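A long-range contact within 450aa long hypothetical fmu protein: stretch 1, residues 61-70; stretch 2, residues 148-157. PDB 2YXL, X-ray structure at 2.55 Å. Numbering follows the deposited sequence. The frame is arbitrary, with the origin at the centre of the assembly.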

# COMPACT_ATOMS: atom_id res chain seq x y z
N MET A 61 12.62 2.54 4.10
CA MET A 61 11.81 1.80 3.13
C MET A 61 12.06 2.29 1.71
O MET A 61 12.27 1.50 0.79
CB MET A 61 10.31 1.89 3.47
CG MET A 61 9.91 1.17 4.76
SD MET A 61 10.50 -0.53 4.80
CE MET A 61 9.83 -1.11 6.35
N LYS A 62 12.06 3.61 1.54
CA LYS A 62 12.26 4.26 0.24
C LYS A 62 13.63 3.96 -0.38
O LYS A 62 13.73 3.75 -1.58
CB LYS A 62 12.04 5.77 0.40
CG LYS A 62 12.08 6.59 -0.88
CD LYS A 62 11.42 7.96 -0.68
CE LYS A 62 12.13 8.81 0.37
NZ LYS A 62 11.42 10.10 0.63
N LYS A 63 14.67 3.93 0.45
CA LYS A 63 16.05 3.77 -0.03
C LYS A 63 16.63 2.38 0.24
O LYS A 63 17.84 2.17 0.10
CB LYS A 63 16.95 4.84 0.61
CG LYS A 63 16.48 6.26 0.38
CD LYS A 63 17.24 7.23 1.27
CE LYS A 63 16.84 8.66 0.99
NZ LYS A 63 17.43 9.58 1.99
N GLN A 64 15.76 1.44 0.61
CA GLN A 64 16.16 0.11 1.08
C GLN A 64 17.24 -0.54 0.22
O GLN A 64 18.27 -0.99 0.74
CB GLN A 64 14.94 -0.80 1.17
CG GLN A 64 15.11 -2.00 2.09
CD GLN A 64 14.03 -3.04 1.89
OE1 GLN A 64 13.25 -3.32 2.81
NE2 GLN A 64 13.98 -3.63 0.71
N GLY A 65 17.00 -0.57 -1.09
CA GLY A 65 17.92 -1.20 -2.04
C GLY A 65 19.27 -0.53 -2.11
O GLY A 65 20.29 -1.18 -2.34
N LEU A 66 19.28 0.79 -1.92
CA LEU A 66 20.51 1.57 -1.95
C LEU A 66 21.28 1.39 -0.64
O LEU A 66 22.50 1.23 -0.65
CB LEU A 66 20.20 3.04 -2.24
CG LEU A 66 19.61 3.34 -3.62
CD1 LEU A 66 18.93 4.70 -3.66
CD2 LEU A 66 20.67 3.23 -4.72
N ILE A 67 20.55 1.41 0.47
CA ILE A 67 21.10 1.11 1.79
C ILE A 67 21.78 -0.27 1.80
O ILE A 67 22.91 -0.41 2.29
CB ILE A 67 20.02 1.24 2.90
CG1 ILE A 67 19.67 2.72 3.14
CG2 ILE A 67 20.46 0.57 4.19
CD1 ILE A 67 18.40 2.97 3.94
N ASP A 68 21.10 -1.27 1.24
CA ASP A 68 21.63 -2.63 1.15
C ASP A 68 22.94 -2.71 0.37
O ASP A 68 23.87 -3.40 0.79
CB ASP A 68 20.59 -3.59 0.55
CG ASP A 68 19.42 -3.87 1.50
OD1 ASP A 68 19.46 -3.44 2.68
OD2 ASP A 68 18.45 -4.54 1.07
N LYS A 69 23.03 -1.98 -0.75
CA LYS A 69 24.28 -1.90 -1.53
C LYS A 69 25.44 -1.33 -0.71
O LYS A 69 26.58 -1.76 -0.88
CB LYS A 69 24.10 -1.07 -2.80
CG LYS A 69 23.35 -1.77 -3.92
CD LYS A 69 23.50 -1.02 -5.24
CE LYS A 69 22.35 -1.34 -6.19
NZ LYS A 69 22.27 -2.79 -6.53
N VAL A 70 25.14 -0.37 0.17
CA VAL A 70 26.14 0.19 1.08
C VAL A 70 26.57 -0.85 2.11
O VAL A 70 27.76 -1.03 2.37
CB VAL A 70 25.63 1.48 1.78
CG1 VAL A 70 26.58 1.89 2.91
CG2 VAL A 70 25.46 2.62 0.78
N LEU A 148 24.64 4.52 -14.04
CA LEU A 148 23.50 3.76 -13.54
C LEU A 148 23.28 4.00 -12.04
O LEU A 148 22.14 4.20 -11.61
CB LEU A 148 23.70 2.26 -13.83
CG LEU A 148 22.64 1.25 -13.36
CD1 LEU A 148 22.46 0.16 -14.40
CD2 LEU A 148 22.99 0.64 -12.00
N GLU A 149 24.37 3.97 -11.27
CA GLU A 149 24.30 4.22 -9.83
C GLU A 149 23.89 5.66 -9.52
O GLU A 149 23.16 5.91 -8.56
CB GLU A 149 25.63 3.89 -9.14
CG GLU A 149 25.90 2.39 -9.02
CD GLU A 149 26.99 2.07 -8.01
OE1 GLU A 149 28.05 2.73 -8.02
OE2 GLU A 149 26.79 1.13 -7.21
N GLU A 150 24.35 6.60 -10.35
CA GLU A 150 23.97 8.00 -10.24
C GLU A 150 22.47 8.18 -10.51
O GLU A 150 21.80 8.95 -9.83
CB GLU A 150 24.79 8.85 -11.21
CG GLU A 150 24.95 10.32 -10.81
CD GLU A 150 26.03 10.53 -9.76
OE1 GLU A 150 27.05 11.18 -10.08
OE2 GLU A 150 25.86 10.06 -8.61
N LEU A 151 21.98 7.46 -11.51
CA LEU A 151 20.56 7.46 -11.88
C LEU A 151 19.69 6.89 -10.77
O LEU A 151 18.65 7.46 -10.42
CB LEU A 151 20.35 6.68 -13.18
CG LEU A 151 18.94 6.38 -13.68
CD1 LEU A 151 18.31 7.59 -14.38
CD2 LEU A 151 18.96 5.18 -14.61
N GLU A 152 20.11 5.75 -10.21
CA GLU A 152 19.37 5.08 -9.14
C GLU A 152 19.27 5.93 -7.88
O GLU A 152 18.27 5.86 -7.16
CB GLU A 152 20.00 3.72 -8.81
CG GLU A 152 19.76 2.64 -9.86
CD GLU A 152 20.18 1.26 -9.39
OE1 GLU A 152 19.55 0.27 -9.82
OE2 GLU A 152 21.14 1.15 -8.60
N TRP A 153 20.29 6.74 -7.62
CA TRP A 153 20.31 7.63 -6.46
C TRP A 153 19.43 8.88 -6.60
O TRP A 153 18.97 9.43 -5.60
CB TRP A 153 21.74 8.03 -6.09
CG TRP A 153 22.42 7.04 -5.19
CD1 TRP A 153 23.40 6.14 -5.53
CD2 TRP A 153 22.18 6.84 -3.79
NE1 TRP A 153 23.77 5.40 -4.44
CE2 TRP A 153 23.05 5.81 -3.35
CE3 TRP A 153 21.32 7.44 -2.86
CZ2 TRP A 153 23.08 5.36 -2.03
CZ3 TRP A 153 21.35 6.99 -1.54
CH2 TRP A 153 22.22 5.96 -1.14
N LYS A 154 19.19 9.32 -7.84
CA LYS A 154 18.32 10.48 -8.07
C LYS A 154 16.84 10.14 -7.92
O LYS A 154 16.08 10.93 -7.35
CB LYS A 154 18.60 11.13 -9.43
CG LYS A 154 19.67 12.21 -9.38
CD LYS A 154 19.48 13.23 -10.51
CE LYS A 154 20.45 14.40 -10.36
NZ LYS A 154 20.23 15.45 -11.39
N TYR A 155 16.43 8.98 -8.44
CA TYR A 155 15.03 8.57 -8.37
C TYR A 155 14.72 7.71 -7.15
O TYR A 155 13.55 7.48 -6.84
CB TYR A 155 14.61 7.84 -9.65
CG TYR A 155 14.61 8.68 -10.91
CD1 TYR A 155 14.67 8.07 -12.16
CD2 TYR A 155 14.54 10.07 -10.86
CE1 TYR A 155 14.67 8.83 -13.33
CE2 TYR A 155 14.54 10.84 -12.03
CZ TYR A 155 14.60 10.20 -13.26
OH TYR A 155 14.61 10.94 -14.42
N LEU A 156 15.77 7.25 -6.47
CA LEU A 156 15.65 6.30 -5.35
C LEU A 156 14.87 5.05 -5.79
O LEU A 156 13.89 4.65 -5.16
CB LEU A 156 15.02 6.96 -4.11
CG LEU A 156 15.60 8.29 -3.60
CD1 LEU A 156 14.78 8.83 -2.43
CD2 LEU A 156 17.07 8.16 -3.21
N ALA A 157 15.32 4.45 -6.89
CA ALA A 157 14.62 3.33 -7.52
C ALA A 157 15.59 2.44 -8.30
O ALA A 157 16.62 2.93 -8.78
CB ALA A 157 13.51 3.84 -8.44

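This is a contact between two nearly antiparallel helices, held by apolar packing around Leu 66 and by the aliphatic parts of longer side chains, with no hydrogen bond crossing between the stretches. The helix of residues 61-70 and that of residues 148-155 run at 149° to each other, and their axes come no closer than 10.3 Å. At that spacing the gap must be filled by side chains, and only 464 Å² of surface, both sides summed, is buried between them.

The backbones come nearest where the second helix ends, with Lys 63 CA and Leu 156 CA 5.9 Å apart. Leu 156 is the first residue to leave helical geometry, and its positive phi marks the break. Its CA-to-CB bond points toward the first stretch.

Leu 66 is the centre of the contact. It also points toward its partner, and its branched side chain meets three residues of the second stretch. Its CB lies 3.7 Å from Trp 153 CZ2, over one face of the indole, while its CD2 sits 3.8 Å from the centroid of the five-membered ring, only 12° off the ring normal. This is a CH-pi contact: the slightly positive methyl hydrogens face the electron-rich pi cloud, and the flat ring offers a broad surface to the leucine. The CA-to-CB bond of Trp 153 points sideways, but the length of the indole brings its end across to the first helix. The other methyl, Leu 66 CD1, lies 4.0 Å from Leu 156 CD2, an ordinary van der Waals contact between leucines, and 3.7 Å from Glu 152 O. That carbonyl accepts a backbone bond from Ala 157 N, so its polarity is met within its own stretch.

Beside this apolar centre, lysines contribute their carbon chains. Lys 62 CG lies 3.8 Å from Leu 156 CD1, and Lys 63 CE is 4.0 Å from the same methyl. A lysine suits such a place because its methylenes can cover a leucine while its amine reaches a polar partner: Lys 62 NZ is hydrogen-bonded elsewhere in the structure.

Farther along the first helix, the exposed Lys 69 approaches two acids. Its CE is 3.7 Å from Glu 152 OE2, and its CD is 4.4 Å from Glu 149 OE2. Lys 69 NZ remains 4.6 Å from Glu 152 OE2, beyond a salt bridge, so the opposite charges can favour the approach electrostatically without direct pairing.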